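Local coordinates for protein toluene, o-xylene monooxygenase oxygenase subunit (PDB 2INC) that forms a helical, ferritin-like subunit of a bacterial multicomponent monooxygenase that probably hydroxylates toluene, o-xylene and related aromatics, at residues D70-V75 with H257-S262; F117-R122 with Y164-L169; M130-I135 with Y150-H155; L156-H161 with Q248-D253. One frame throughout, in Å; residues are numbered along the deposited sequence.

Interaction 1 of 4, residues D70-V75 with H257-S262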
# COMPACT_ATOMS: atom_id res chain seq x y z
N ASP B 70 -2.80 0.90 -27.17
CA ASP B 70 -4.08 1.39 -26.61
C ASP B 70 -3.96 2.89 -26.33
O ASP B 70 -3.09 3.28 -25.54
CB ASP B 70 -4.36 0.70 -25.27
CG ASP B 70 -5.65 1.18 -24.60
OD1 ASP B 70 -5.96 0.69 -23.46
OD2 ASP B 70 -6.38 2.00 -25.20
N PRO B 71 -4.84 3.72 -26.95
CA PRO B 71 -4.80 5.18 -26.69
C PRO B 71 -5.09 5.56 -25.22
O PRO B 71 -4.58 6.59 -24.75
CB PRO B 71 -5.87 5.74 -27.66
CG PRO B 71 -6.78 4.61 -27.94
CD PRO B 71 -5.88 3.37 -27.94
N ASP B 72 -5.85 4.73 -24.49
CA ASP B 72 -6.05 4.94 -23.06
C ASP B 72 -4.90 4.34 -22.21
O ASP B 72 -4.82 4.62 -21.03
CB ASP B 72 -7.41 4.34 -22.61
CG ASP B 72 -8.62 5.15 -23.10
OD1 ASP B 72 -8.89 5.15 -24.34
OD2 ASP B 72 -9.31 5.78 -22.27
N GLN B 73 -4.04 3.52 -22.79
CA GLN B 73 -2.87 2.95 -22.10
C GLN B 73 -3.22 2.15 -20.86
O GLN B 73 -2.49 2.13 -19.89
CB GLN B 73 -1.84 4.04 -21.75
CG GLN B 73 -1.32 4.71 -23.01
CD GLN B 73 -0.17 5.68 -22.82
OE1 GLN B 73 -0.09 6.68 -23.54
NE2 GLN B 73 0.71 5.41 -21.86
N LEU B 74 -4.34 1.45 -20.89
CA LEU B 74 -4.80 0.78 -19.70
C LEU B 74 -3.87 -0.37 -19.38
O LEU B 74 -3.42 -1.09 -20.28
CB LEU B 74 -6.19 0.18 -19.92
CG LEU B 74 -7.36 1.12 -19.79
CD1 LEU B 74 -8.64 0.23 -20.08
CD2 LEU B 74 -7.38 1.63 -18.36
N VAL B 75 -3.62 -0.54 -18.09
CA VAL B 75 -3.01 -1.74 -17.58
C VAL B 75 -3.93 -2.18 -16.47
O VAL B 75 -4.81 -1.44 -16.07
CB VAL B 75 -1.57 -1.55 -17.05
CG1 VAL B 75 -0.64 -1.04 -18.19
CG2 VAL B 75 -1.51 -0.62 -15.81
N HIS B 257 -14.07 1.58 -25.51
CA HIS B 257 -13.95 0.55 -26.50
C HIS B 257 -13.86 1.14 -27.91
O HIS B 257 -13.09 0.66 -28.73
CB HIS B 257 -15.13 -0.41 -26.42
CG HIS B 257 -15.37 -0.94 -25.04
ND1 HIS B 257 -16.60 -1.43 -24.63
CD2 HIS B 257 -14.56 -0.99 -23.95
CE1 HIS B 257 -16.51 -1.82 -23.36
NE2 HIS B 257 -15.29 -1.55 -22.92
N ARG B 258 -14.66 2.17 -28.19
CA ARG B 258 -14.61 2.79 -29.52
C ARG B 258 -13.26 3.48 -29.74
O ARG B 258 -12.74 3.51 -30.86
CB ARG B 258 -15.76 3.79 -29.71
CG ARG B 258 -17.12 3.17 -29.98
CD ARG B 258 -18.22 4.21 -29.84
NE ARG B 258 -19.52 3.57 -29.59
CZ ARG B 258 -20.66 4.24 -29.57
NH1 ARG B 258 -20.64 5.54 -29.79
NH2 ARG B 258 -21.80 3.60 -29.31
N ARG B 259 -12.70 4.05 -28.69
CA ARG B 259 -11.38 4.70 -28.81
C ARG B 259 -10.27 3.74 -29.25
O ARG B 259 -9.48 4.05 -30.14
CB ARG B 259 -10.99 5.40 -27.53
CG ARG B 259 -11.77 6.72 -27.27
CD ARG B 259 -11.06 7.58 -26.25
NE ARG B 259 -11.01 6.98 -24.91
CZ ARG B 259 -11.99 7.08 -24.01
NH1 ARG B 259 -13.11 7.70 -24.32
NH2 ARG B 259 -11.86 6.54 -22.81
N TRP B 260 -10.20 2.55 -28.65
CA TRP B 260 -9.17 1.60 -29.05
C TRP B 260 -9.51 0.96 -30.38
O TRP B 260 -8.59 0.65 -31.16
CB TRP B 260 -8.82 0.58 -27.96
CG TRP B 260 -9.71 -0.67 -27.82
CD1 TRP B 260 -10.63 -0.90 -26.84
CD2 TRP B 260 -9.63 -1.88 -28.59
NE1 TRP B 260 -11.18 -2.18 -27.00
CE2 TRP B 260 -10.59 -2.78 -28.07
CE3 TRP B 260 -8.87 -2.29 -29.70
CZ2 TRP B 260 -10.76 -4.03 -28.58
CZ3 TRP B 260 -9.07 -3.52 -30.23
CH2 TRP B 260 -10.00 -4.39 -29.68
N SER B 261 -10.82 0.79 -30.67
CA SER B 261 -11.25 0.21 -31.95
C SER B 261 -10.84 1.17 -33.08
O SER B 261 -10.33 0.74 -34.12
CB SER B 261 -12.75 -0.06 -31.98
OG SER B 261 -13.10 -1.04 -31.03
N SER B 262 -11.01 2.47 -32.83
CA SER B 262 -10.63 3.47 -33.79
C SER B 262 -9.10 3.49 -33.98
O SER B 262 -8.62 3.58 -35.10
CB SER B 262 -11.20 4.84 -33.39
OG SER B 262 -10.78 5.79 -34.35
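Asp72 and Arg259 carry the ionic part of this contact. Arg259 grips the carboxylate side-on with two nitrogens: Arg259 NE donates to Asp72 OD1 over 2.9 Å, and Arg259 NH2 donates to Asp72 OD2 over 2.7 Å. Both oxygens are met on their syn sides, and the carboxylate and guanidinium planes lie only 29° apart, so the ion pair is nearly flat. A bend in the arginine at chi3 (-66°) lets the guanidinium meet the shorter acid. A long, bendable arginine suits this helix surface, since it reaches a partly exposed loop and still offers two donors.

Packing falls to Pro71. Pro71 CG rests 3.5 Å from Arg259 O, and Pro71 CD lies 4.1 Å from Trp260 CB. The ring of Trp260 leads away from the loop, to Cys147 of helix 142-172 and Asn216 of helix 208-237.

The loop's shape rests on polar bonds from Asp70. Asp70 OD2 accepts from Asp72 N at 2.9 Å and Asp70 OD1 from Leu74 N at 3.1 Å, both donors standing above the carboxylate plane. This buried acid thus occupies both oxygens with backbone N-H groups, while its own N-H is taken by Tyr21 OH. Pro71, with its constrained phi, fits the second position of the type I turn that closes from Gln73 N to Asp70 O.

The result is an Asx turn combined with a type I beta turn, a compact corner before helix 76-99, fastened to the flank of helix 241-268 in a ferritin-like helical bundle.

Interaction 2 of 4, residues F117-R122 with Y164-L169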
# COMPACT_ATOMS: atom_id res chain seq x y z
N PHE B 117 -37.81 -4.49 -22.44
CA PHE B 117 -36.68 -3.86 -23.11
C PHE B 117 -35.41 -3.69 -22.31
O PHE B 117 -34.36 -3.40 -22.91
CB PHE B 117 -37.09 -2.47 -23.57
CG PHE B 117 -38.15 -2.48 -24.63
CD1 PHE B 117 -37.82 -2.75 -25.96
CD2 PHE B 117 -39.50 -2.27 -24.30
CE1 PHE B 117 -38.82 -2.76 -26.96
CE2 PHE B 117 -40.50 -2.29 -25.29
CZ PHE B 117 -40.14 -2.52 -26.63
N TYR B 118 -35.50 -3.82 -20.99
CA TYR B 118 -34.29 -3.66 -20.15
C TYR B 118 -33.71 -4.95 -19.59
O TYR B 118 -32.58 -5.33 -19.92
CB TYR B 118 -34.55 -2.60 -19.06
CG TYR B 118 -33.38 -2.50 -18.09
CD1 TYR B 118 -33.49 -2.94 -16.78
CD2 TYR B 118 -32.16 -2.01 -18.52
CE1 TYR B 118 -32.41 -2.88 -15.89
CE2 TYR B 118 -31.07 -1.96 -17.65
CZ TYR B 118 -31.21 -2.38 -16.35
OH TYR B 118 -30.14 -2.30 -15.49
N THR B 119 -34.45 -5.67 -18.77
CA THR B 119 -33.85 -6.80 -18.12
C THR B 119 -33.34 -7.95 -19.04
O THR B 119 -32.33 -8.60 -18.67
CB THR B 119 -34.68 -7.29 -16.95
OG1 THR B 119 -35.93 -7.68 -17.44
CG2 THR B 119 -34.88 -6.12 -15.93
N PRO B 120 -33.99 -8.20 -20.21
CA PRO B 120 -33.42 -9.24 -21.08
C PRO B 120 -32.06 -8.92 -21.64
O PRO B 120 -31.40 -9.81 -22.16
CB PRO B 120 -34.42 -9.36 -22.24
CG PRO B 120 -35.69 -8.83 -21.70
CD PRO B 120 -35.30 -7.75 -20.72
N ALA B 121 -31.62 -7.68 -21.51
CA ALA B 121 -30.28 -7.32 -21.93
C ALA B 121 -29.17 -8.11 -21.17
O ALA B 121 -28.03 -8.08 -21.61
CB ALA B 121 -30.06 -5.83 -21.79
N ARG B 122 -29.50 -8.85 -20.10
CA ARG B 122 -28.46 -9.67 -19.47
C ARG B 122 -27.91 -10.69 -20.50
O ARG B 122 -26.71 -11.00 -20.50
CB ARG B 122 -28.94 -10.33 -18.17
CG ARG B 122 -29.79 -11.60 -18.31
CD ARG B 122 -29.88 -12.28 -16.95
NE ARG B 122 -30.76 -13.46 -17.03
CZ ARG B 122 -32.04 -13.43 -16.73
NH1 ARG B 122 -32.56 -12.29 -16.27
NH2 ARG B 122 -32.77 -14.53 -16.83
N TYR B 164 -28.20 -7.20 -10.96
CA TYR B 164 -28.53 -6.58 -9.68
C TYR B 164 -29.88 -5.86 -9.73
O TYR B 164 -30.81 -6.09 -8.90
CB TYR B 164 -27.40 -5.54 -9.34
CG TYR B 164 -27.63 -4.91 -7.97
CD1 TYR B 164 -27.03 -5.44 -6.86
CD2 TYR B 164 -28.44 -3.76 -7.82
CE1 TYR B 164 -27.21 -4.91 -5.60
CE2 TYR B 164 -28.65 -3.19 -6.53
CZ TYR B 164 -28.01 -3.81 -5.43
OH TYR B 164 -28.16 -3.33 -4.13
N ARG B 165 -30.02 -5.01 -10.73
CA ARG B 165 -31.27 -4.26 -10.89
C ARG B 165 -32.45 -5.15 -11.17
O ARG B 165 -33.55 -4.83 -10.73
CB ARG B 165 -31.17 -3.26 -12.00
CG ARG B 165 -30.19 -2.14 -11.62
CD ARG B 165 -30.86 -1.23 -10.56
NE ARG B 165 -32.05 -0.58 -11.16
CZ ARG B 165 -33.19 -0.33 -10.50
NH1 ARG B 165 -34.20 0.29 -11.12
NH2 ARG B 165 -33.32 -0.69 -9.20
N THR B 166 -32.23 -6.25 -11.88
CA THR B 166 -33.31 -7.20 -12.14
C THR B 166 -33.85 -7.74 -10.83
O THR B 166 -35.07 -7.84 -10.66
CB THR B 166 -32.82 -8.34 -13.05
OG1 THR B 166 -32.45 -7.76 -14.30
CG2 THR B 166 -33.96 -9.39 -13.29
N ARG B 167 -32.97 -8.13 -9.92
CA ARG B 167 -33.41 -8.54 -8.57
C ARG B 167 -34.15 -7.44 -7.82
O ARG B 167 -35.16 -7.68 -7.17
CB ARG B 167 -32.24 -8.90 -7.69
CG ARG B 167 -31.85 -10.27 -7.72
CD ARG B 167 -32.53 -11.09 -6.56
NE ARG B 167 -33.86 -11.38 -6.97
CZ ARG B 167 -34.26 -12.36 -7.78
NH1 ARG B 167 -35.54 -12.35 -8.06
NH2 ARG B 167 -33.49 -13.32 -8.27
N GLU B 168 -33.62 -6.24 -7.85
CA GLU B 168 -34.28 -5.11 -7.16
C GLU B 168 -35.66 -4.83 -7.71
O GLU B 168 -36.63 -4.61 -6.95
CB GLU B 168 -33.44 -3.84 -7.28
CG GLU B 168 -32.23 -3.85 -6.43
CD GLU B 168 -31.87 -2.44 -6.03
OE1 GLU B 168 -31.79 -2.15 -4.80
OE2 GLU B 168 -31.69 -1.59 -6.95
N LEU B 169 -35.77 -4.89 -9.04
CA LEU B 169 -37.09 -4.83 -9.70
C LEU B 169 -38.04 -5.96 -9.33
O LEU B 169 -39.22 -5.69 -9.01
CB LEU B 169 -36.94 -4.69 -11.23
CG LEU B 169 -36.35 -3.33 -11.67
CD1 LEU B 169 -35.88 -3.46 -13.12
CD2 LEU B 169 -37.39 -2.18 -11.53
O HOH W 1 -31.78 -9.57 -16.21
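In Thr119, chi1 of 61° sets OG1 between the backbone N and the carbonyl carbon and leaves CG2 to face Thr166 and Leu169, while Tyr118 has CG anti to its backbone N (chi1 174°), with the ring extending to Arg165. The methyl CG2 of Thr119 sits 3.4 Å from Thr166 OG1 and 4.0 Å from Leu169 CD1. Tyr118 presents its ring edge to the helix: Tyr118 OH lies 3.8 Å from Arg165 CB, and Tyr118 CD1 lies 4.4 Å from Leu169 CD1.

A water joins the polar groups. It donates to Thr119 O at 2.7 Å and to Thr166 OG1, also at 2.7 Å, and accepts from Arg122 NH1 at 2.8 Å. Threonine suits position 119, where the methyl packs against the helix while OG1 bonds Glu182; Thr166 supplies the hydroxyl that holds the water, and its OG1 also bonds Thr162 O. Arg122 is also paired with Glu182, and its NE meets the backbone of a neighbouring protein chain. Arg165, bent at chi2 and chi3, forms salt bridges with Asp103 and Glu168.

This is a type I turn, Tyr118 to Ala121, leading into helix 121-138 and packed through buried side chains and one water against helix 142-172 of the ferritin-like bundle.

Interaction 3 of 4, residues M130-I135 with Y150-H155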
# COMPACT_ATOMS: atom_id res chain seq x y z
N MET B 130 -18.81 -12.68 -24.26
CA MET B 130 -18.26 -13.79 -25.02
C MET B 130 -17.57 -13.37 -26.32
O MET B 130 -16.50 -13.89 -26.68
CB MET B 130 -19.40 -14.75 -25.38
CG MET B 130 -19.94 -15.45 -24.15
SD MET B 130 -21.48 -16.30 -24.64
CE MET B 130 -20.87 -17.63 -25.70
N GLY B 131 -18.20 -12.43 -27.02
CA GLY B 131 -17.63 -11.85 -28.27
C GLY B 131 -16.28 -11.25 -28.06
O GLY B 131 -15.31 -11.59 -28.77
N SER B 132 -16.16 -10.37 -27.08
CA SER B 132 -14.88 -9.72 -26.84
C SER B 132 -13.81 -10.64 -26.24
O SER B 132 -12.60 -10.43 -26.47
CB SER B 132 -15.06 -8.43 -26.00
OG SER B 132 -15.59 -8.78 -24.73
N VAL B 133 -14.22 -11.69 -25.52
CA VAL B 133 -13.23 -12.58 -24.93
C VAL B 133 -12.75 -13.57 -26.02
O VAL B 133 -11.66 -14.14 -25.92
CB VAL B 133 -13.77 -13.33 -23.66
CG1 VAL B 133 -14.52 -14.52 -24.02
CG2 VAL B 133 -12.64 -13.60 -22.63
N TYR B 134 -13.56 -13.75 -27.06
CA TYR B 134 -13.03 -14.46 -28.24
C TYR B 134 -11.98 -13.61 -28.96
O TYR B 134 -10.88 -14.12 -29.27
CB TYR B 134 -14.10 -15.03 -29.17
CG TYR B 134 -13.43 -15.69 -30.34
CD1 TYR B 134 -13.36 -15.04 -31.60
CD2 TYR B 134 -12.74 -16.88 -30.17
CE1 TYR B 134 -12.69 -15.64 -32.67
CE2 TYR B 134 -12.03 -17.49 -31.27
CZ TYR B 134 -12.03 -16.84 -32.48
OH TYR B 134 -11.33 -17.44 -33.54
N ILE B 135 -12.23 -12.32 -29.15
CA ILE B 135 -11.18 -11.44 -29.76
C ILE B 135 -9.86 -11.54 -28.98
O ILE B 135 -8.77 -11.68 -29.56
CB ILE B 135 -11.68 -9.99 -29.89
CG1 ILE B 135 -12.88 -10.02 -30.85
CG2 ILE B 135 -10.55 -8.97 -30.35
CD1 ILE B 135 -13.79 -8.74 -30.96
N TYR B 150 -9.85 -5.92 -21.16
CA TYR B 150 -10.53 -4.91 -20.31
C TYR B 150 -11.96 -4.66 -20.83
O TYR B 150 -12.87 -4.41 -20.05
CB TYR B 150 -9.69 -3.62 -20.19
CG TYR B 150 -8.29 -3.95 -19.69
CD1 TYR B 150 -7.16 -3.43 -20.33
CD2 TYR B 150 -8.10 -4.85 -18.63
CE1 TYR B 150 -5.87 -3.76 -19.89
CE2 TYR B 150 -6.76 -5.23 -18.20
CZ TYR B 150 -5.67 -4.64 -18.85
OH TYR B 150 -4.35 -4.99 -18.47
N GLU B 151 -12.18 -4.85 -22.12
CA GLU B 151 -13.51 -4.66 -22.68
C GLU B 151 -14.40 -5.82 -22.22
O GLU B 151 -15.57 -5.67 -21.93
CB GLU B 151 -13.40 -4.59 -24.21
CG GLU B 151 -14.76 -4.70 -24.96
CD GLU B 151 -14.58 -4.62 -26.49
OE1 GLU B 151 -13.72 -3.85 -26.94
OE2 GLU B 151 -15.36 -5.29 -27.20
N THR B 152 -13.82 -7.00 -22.17
CA THR B 152 -14.59 -8.18 -21.69
C THR B 152 -15.05 -7.93 -20.25
O THR B 152 -16.21 -8.25 -19.88
CB THR B 152 -13.75 -9.46 -21.79
OG1 THR B 152 -13.42 -9.65 -23.18
CG2 THR B 152 -14.56 -10.66 -21.36
N ALA B 153 -14.12 -7.45 -19.42
CA ALA B 153 -14.42 -7.13 -18.02
C ALA B 153 -15.54 -6.11 -17.97
O ALA B 153 -16.43 -6.20 -17.13
CB ALA B 153 -13.17 -6.63 -17.32
N ASP B 154 -15.47 -5.07 -18.82
CA ASP B 154 -16.60 -4.11 -18.89
C ASP B 154 -17.91 -4.74 -19.28
O ASP B 154 -18.96 -4.37 -18.74
CB ASP B 154 -16.30 -3.00 -19.90
CG ASP B 154 -15.12 -2.14 -19.48
OD1 ASP B 154 -14.55 -1.47 -20.38
OD2 ASP B 154 -14.73 -2.12 -18.27
N HIS B 155 -17.93 -5.67 -20.23
CA HIS B 155 -19.21 -6.24 -20.61
C HIS B 155 -19.73 -7.07 -19.44
O HIS B 155 -20.93 -7.13 -19.22
CB HIS B 155 -19.08 -7.19 -21.84
CG HIS B 155 -18.71 -6.50 -23.15
ND1 HIS B 155 -19.20 -5.27 -23.55
CD2 HIS B 155 -17.91 -6.91 -24.15
CE1 HIS B 155 -18.70 -4.96 -24.73
NE2 HIS B 155 -17.92 -5.94 -25.12
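Helix segments 130-135 and 150-155 run almost antiparallel (167°) with axes 8.3 Å apart, a close approach in which Ser132 faces Thr152, their CA atoms separated by 5.4 Å. Small residues suit this tight interface. Ser132 OG and Thr152 OG1 lie 2.8 Å apart, within hydrogen-bonding distance. Thr152 OG1 bonds Ala148 O of its own helix, and Leu128 O is also within hydrogen-bonding reach of Ser132 OG. With OG1 anti to the carbonyl carbon (chi1 -61°), Thr152 brings its hydroxyl to Ser132 and its methyl CG2 to within 3.6 Å of Val133 CB.

His155 brings the edge of its ring to the same serine, with His155 CD2 3.0 Å from Ser132 OG. His155 NE2 makes a weak 3.4 Å hydrogen bond to Glu151 OE2, and that oxygen also lies 3.4 Å from Ser132 CB. The other oxygen of Glu151 is bonded by Asn216. An alanine in place of His155 would probably open a gap beside Ser132 and leave Glu151 OE2 without this weak donor.

Around the pair, helix 208-237 meets Glu151 and His155 through Lys220, Trp158 meets the His155 ring edge-to-face, and helix 241-268 adjoins through His257 beside Glu151.

Interaction 4 of 4, residues L156-H161 with Q248-D253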
# COMPACT_ATOMS: atom_id res chain seq x y z
N LEU B 156 -18.82 -7.68 -18.69
CA LEU B 156 -19.25 -8.42 -17.46
C LEU B 156 -19.84 -7.46 -16.41
O LEU B 156 -20.82 -7.75 -15.72
CB LEU B 156 -18.07 -9.18 -16.87
CG LEU B 156 -18.30 -9.92 -15.50
CD1 LEU B 156 -19.59 -10.77 -15.58
CD2 LEU B 156 -17.12 -10.76 -15.01
N ARG B 157 -19.23 -6.29 -16.33
CA ARG B 157 -19.71 -5.24 -15.44
C ARG B 157 -21.14 -4.87 -15.84
O ARG B 157 -22.02 -4.75 -14.97
CB ARG B 157 -18.81 -4.03 -15.63
CG ARG B 157 -19.15 -2.88 -14.68
CD ARG B 157 -18.51 -1.64 -15.16
NE ARG B 157 -18.85 -0.52 -14.24
CZ ARG B 157 -18.96 0.77 -14.59
NH1 ARG B 157 -19.30 1.68 -13.66
NH2 ARG B 157 -18.74 1.18 -15.83
N TRP B 158 -21.42 -4.73 -17.15
CA TRP B 158 -22.78 -4.33 -17.54
C TRP B 158 -23.79 -5.44 -17.22
O TRP B 158 -24.90 -5.19 -16.70
CB TRP B 158 -22.87 -4.00 -19.03
CG TRP B 158 -21.99 -2.98 -19.54
CD1 TRP B 158 -21.19 -2.13 -18.83
CD2 TRP B 158 -21.83 -2.64 -20.92
NE1 TRP B 158 -20.52 -1.28 -19.70
CE2 TRP B 158 -20.87 -1.61 -20.99
CE3 TRP B 158 -22.34 -3.17 -22.14
CZ2 TRP B 158 -20.46 -1.05 -22.18
CZ3 TRP B 158 -21.92 -2.61 -23.34
CH2 TRP B 158 -20.98 -1.56 -23.35
N LEU B 159 -23.42 -6.68 -17.54
CA LEU B 159 -24.24 -7.82 -17.15
C LEU B 159 -24.53 -7.77 -15.65
O LEU B 159 -25.67 -7.99 -15.23
CB LEU B 159 -23.58 -9.15 -17.52
CG LEU B 159 -23.96 -10.49 -16.87
CD1 LEU B 159 -25.37 -10.86 -17.25
CD2 LEU B 159 -23.01 -11.55 -17.36
N THR B 160 -23.50 -7.46 -14.84
CA THR B 160 -23.64 -7.52 -13.39
C THR B 160 -24.63 -6.43 -12.88
O THR B 160 -25.50 -6.72 -12.03
CB THR B 160 -22.25 -7.47 -12.75
OG1 THR B 160 -21.47 -8.60 -13.23
CG2 THR B 160 -22.32 -7.47 -11.23
N HIS B 161 -24.52 -5.22 -13.41
CA HIS B 161 -25.48 -4.14 -13.08
C HIS B 161 -26.88 -4.62 -13.40
O HIS B 161 -27.84 -4.40 -12.63
CB HIS B 161 -25.30 -2.88 -13.96
CG HIS B 161 -23.99 -2.16 -13.85
ND1 HIS B 161 -23.25 -2.09 -12.67
CD2 HIS B 161 -23.34 -1.38 -14.75
CE1 HIS B 161 -22.19 -1.31 -12.87
NE2 HIS B 161 -22.22 -0.87 -14.12
N GLN B 248 -25.87 6.03 -18.98
CA GLN B 248 -24.81 7.01 -19.28
C GLN B 248 -23.46 6.56 -18.69
O GLN B 248 -22.41 6.75 -19.31
CB GLN B 248 -25.22 8.38 -18.73
CG GLN B 248 -24.21 9.49 -18.98
CD GLN B 248 -24.71 10.81 -18.44
OE1 GLN B 248 -25.86 10.89 -18.01
NE2 GLN B 248 -23.86 11.84 -18.46
N ALA B 249 -23.50 5.95 -17.47
CA ALA B 249 -22.29 5.43 -16.81
C ALA B 249 -21.66 4.33 -17.66
O ALA B 249 -20.46 4.25 -17.82
CB ALA B 249 -22.62 4.90 -15.46
N GLN B 250 -22.49 3.46 -18.20
CA GLN B 250 -22.03 2.35 -19.04
C GLN B 250 -21.50 2.85 -20.36
O GLN B 250 -20.53 2.31 -20.90
CB GLN B 250 -23.16 1.33 -19.23
CG GLN B 250 -23.58 0.68 -17.94
CD GLN B 250 -24.86 -0.18 -18.06
OE1 GLN B 250 -25.69 0.06 -18.92
NE2 GLN B 250 -25.04 -1.13 -17.15
N LYS B 251 -22.11 3.88 -20.90
CA LYS B 251 -21.65 4.45 -22.15
C LYS B 251 -20.20 4.95 -22.06
O LYS B 251 -19.53 5.04 -23.07
CB LYS B 251 -22.58 5.60 -22.57
CG LYS B 251 -22.42 6.01 -24.02
CD LYS B 251 -23.49 5.40 -24.89
CE LYS B 251 -23.14 5.52 -26.38
NZ LYS B 251 -23.78 6.71 -27.03
N ARG B 252 -19.73 5.33 -20.87
CA ARG B 252 -18.34 5.75 -20.69
C ARG B 252 -17.40 4.58 -21.05
O ARG B 252 -16.34 4.79 -21.65
CB ARG B 252 -18.09 6.15 -19.25
CG ARG B 252 -18.81 7.47 -18.83
CD ARG B 252 -18.62 7.79 -17.32
NE ARG B 252 -17.25 8.21 -16.98
CZ ARG B 252 -16.82 9.48 -16.99
NH1 ARG B 252 -17.62 10.48 -17.34
NH2 ARG B 252 -15.58 9.75 -16.64
N ASP B 253 -17.79 3.36 -20.68
CA ASP B 253 -17.02 2.16 -21.08
C ASP B 253 -17.09 2.01 -22.61
O ASP B 253 -16.07 1.82 -23.31
CB ASP B 253 -17.59 0.88 -20.43
CG ASP B 253 -17.43 0.86 -18.93
OD1 ASP B 253 -16.59 1.61 -18.37
OD2 ASP B 253 -18.14 0.07 -18.27
O HOH W 2 -18.94 4.23 -15.63
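Arg157 and Trp158 converge on one oxygen of Asp253, the chief polar link between segments 156-161 and 248-253, which run nearly antiparallel on helices 142-172 and 241-268 of the ferritin-like bundle. Arg157 NH2 forms a salt bridge to Asp253 OD2 at 2.7 Å, on the syn side of the carboxylate and 32° out of its plane. Trp158 NE1 donates to the anti lone pair of Asp253 OD2 at 3.1 Å; indole and carboxylate are almost coplanar. Arg157 can reach so far because its chain is extended from CG to NE, starting with CG anti to the backbone N (chi1 -176°). Its NE is paired with Glu87, while Asp253 OD1 is taken by Arg256 and Gln83. Two arginines beside one buried aspartate would be expected to favour its charged form.

Outward from this cluster the contact becomes packing. Gln250 lays CB over one face of the Trp158 indole, a CH-pi contact 4.0 Å from the centroid of the five-membered ring. A tryptophan suits the place because one flat ring offers both an N-H at its edge and a broad face. An alanine in its place would probably leave Asp253 OD2 without its second donor and open a gap beside Gln250.

His161 and Gln250 meet tip to tip, their planes 20° apart: Gln250 NE2 comes to the ring edge, 3.0 Å from His161 CD2. The axes here are 10.9 Å apart, a spacing that such large side chains fill. At the edge of the Arg157 guanidinium, in its plane, a water accepts from Arg157 NH2 at 3.1 Å and donates to Ala249 O at 2.7 Å.

Helix 142-172 runs through interactions 2, 3 and 4, and helix 241-268 serves interactions 1 and 4. Interactions 3 and 4 have centres 12 Å apart and adjoin where Asp154 lies beside Asp253. Interaction 1, 13 Å from interaction 3 between centres, touches it through His257 NE2, 2.6 Å from Asp154 OD1, a probable hydrogen bond. Interactions 1 and 2 sit on opposite sides of the chain's centre, 29 Å apart between centres, with interaction 4 in contact with both. No metal or substrate site is evident among these contacts; as in related monooxygenases, the diiron centre probably belongs to the larger partner subunit.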